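Mannose recognizing lectin (Marasmius oreades, PDB 4PDT) probably binds carbohydrate, most likely mannose, as a small all-beta lectin of the bulb-type family. Local coordinates at residues D66-G71 / A83-D88. Residues are numbered along the deposited sequence; the frame is centred on the assembly and turned at random.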
loop_
_atom_site.group_PDB
_atom_site.type_symbol
_atom_site.label_atom_id
_atom_site.label_comp_id
_atom_site.label_asym_id
_atom_site.label_seq_id
_atom_site.Cartn_x
_atom_site.Cartn_y
_atom_site.Cartn_z
ATOM N N ASP A 66 7.148 6.767 -11.024
ATOM C CA ASP A 66 8.221 7.578 -11.604
ATOM C C ASP A 66 9.615 7.059 -11.214
ATOM O O ASP A 66 10.609 7.582 -11.711
ATOM C CB ASP A 66 8.086 9.067 -11.298
ATOM C CG ASP A 66 8.343 9.437 -9.827
ATOM O OD1 ASP A 66 8.596 8.540 -8.971
ATOM O OD2 ASP A 66 8.300 10.686 -9.571
ATOM N N GLY A 67 9.637 6.024 -10.399
ATOM C CA GLY A 67 10.885 5.393 -9.997
ATOM C C GLY A 67 11.445 5.913 -8.693
ATOM O O GLY A 67 12.403 5.343 -8.167
ATOM N N ASN A 68 10.863 6.977 -8.143
ATOM C CA ASN A 68 11.302 7.478 -6.862
ATOM C C ASN A 68 10.622 6.720 -5.766
ATOM O O ASN A 68 9.420 6.454 -5.880
ATOM C CB ASN A 68 11.004 8.969 -6.731
ATOM C CG ASN A 68 11.993 9.701 -5.836
ATOM O OD1 ASN A 68 12.778 9.096 -5.082
ATOM N ND2 ASN A 68 11.960 11.019 -5.938
ATOM N N CYS A 69 11.305 6.298 -4.711
ATOM C CA CYS A 69 10.727 5.677 -3.540
ATOM C C CYS A 69 10.693 6.763 -2.477
ATOM O O CYS A 69 11.733 7.313 -2.107
ATOM C CB CYS A 69 11.521 4.451 -3.066
ATOM S SG CYS A 69 10.824 3.658 -1.604
ATOM N N VAL A 70 9.500 7.126 -1.982
ATOM C CA VAL A 70 9.309 8.333 -1.196
ATOM C C VAL A 70 8.515 8.079 0.046
ATOM O O VAL A 70 7.473 7.380 -0.004
ATOM C CB VAL A 70 8.614 9.443 -2.024
ATOM C CG1 VAL A 70 8.517 10.714 -1.222
ATOM C CG2 VAL A 70 9.363 9.669 -3.327
ATOM N N GLY A 71 8.999 8.592 1.174
ATOM C CA GLY A 71 8.267 8.567 2.427
ATOM C C GLY A 71 7.498 9.887 2.545
ATOM O O GLY A 71 8.012 10.962 2.174
ATOM N N ALA A 83 15.463 9.166 -4.488
ATOM C CA ALA A 83 15.900 10.001 -5.593
ATOM C C ALA A 83 16.390 9.138 -6.754
ATOM O O ALA A 83 17.342 9.493 -7.465
ATOM C CB ALA A 83 16.954 10.999 -5.148
ATOM N N THR A 84 15.604 8.091 -7.037
ATOM C CA THR A 84 15.891 7.102 -8.061
ATOM C C THR A 84 15.003 7.263 -9.333
ATOM O O THR A 84 15.023 6.418 -10.227
ATOM C CB THR A 84 15.774 5.698 -7.490
ATOM O OG1 THR A 84 14.577 5.602 -6.694
ATOM C CG2 THR A 84 16.929 5.392 -6.577
ATOM N N ASN A 85 14.242 8.360 -9.418
ATOM C CA ASN A 85 13.379 8.545 -10.561
ATOM C C ASN A 85 14.097 8.433 -11.889
ATOM O O ASN A 85 15.197 8.948 -12.089
ATOM C CB ASN A 85 12.531 9.815 -10.454
ATOM C CG ASN A 85 13.320 11.069 -10.115
ATOM O OD1 ASN A 85 13.174 12.103 -10.805
ATOM N ND2 ASN A 85 14.017 11.055 -8.991
ATOM N N GLY A 86 13.479 7.686 -12.790
ATOM C CA GLY A 86 13.969 7.423 -14.125
ATOM C C GLY A 86 12.920 6.670 -14.944
ATOM O O GLY A 86 11.777 6.579 -14.517
ATOM N N ASP A 87 13.321 6.168 -16.113
ATOM C CA ASP A 87 12.406 5.507 -17.033
ATOM C C ASP A 87 12.612 3.995 -17.127
ATOM O O ASP A 87 11.865 3.325 -17.854
ATOM C CB ASP A 87 12.537 6.101 -18.450
ATOM C CG ASP A 87 12.139 7.573 -18.529
ATOM O OD1 ASP A 87 11.175 8.003 -17.841
ATOM O OD2 ASP A 87 12.734 8.271 -19.375
ATOM N N ASP A 88 13.459 3.435 -16.267
ATOM C CA ASP A 88 13.732 2.009 -16.264
ATOM C C ASP A 88 12.709 1.233 -15.442
ATOM O O ASP A 88 13.089 0.459 -14.530
ATOM C CB ASP A 88 15.155 1.732 -15.722
ATOM C CG ASP A 88 16.233 2.170 -16.674
ATOM O OD1 ASP A 88 15.877 2.276 -17.875
ATOM O OD2 ASP A 88 17.404 2.384 -16.255
#
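Thr84 and Gly67 form the tight, buried side of this contact, which illustrates how loop residues on two sides can be fastened by a few polar bonds. The Thr84 hydroxyl OG1 gives a short hydrogen bond to Gly67 O, 2.6 Å away and tilted 17° from the carbonyl plane. A chi1 of 45° tucks OG1 between the threonine's own N and carbonyl carbon, turning it to this oxygen and to Thr82 OG1, a second hydrogen-bond partner. Gly67, with positive phi, lies against the Asn85 backbone, its bare CA letting the two chains come within 4.1 Å, measured to Asn85 CA. Beyond it, Gly86 N donates to Asp66 O at 3.1 Å, and the same oxygen receives a CA-H contact from Asn85. Asn68 reaches the other end: OD1 takes the Ala83 N-H at 2.8 Å, in a distinctly bent bond. Toward solvent the packing slackens. The side chains of Asn68 and Asn85 lie side by side, pointing the same way, their amide planes 20° apart, yet their ND2 atoms stay 3.7 Å from each other without bonding. Exposed Asp66 turns back on its own chain, OD1 accepting from Asn68 N at 2.9 Å. That Asx turn leads into strand 69-72, while residues 83-88 carry the chain from strand 78-81 toward strand 92-95, a link between two of the three four-stranded sheets of the beta-prism II fold of bulb-type lectins.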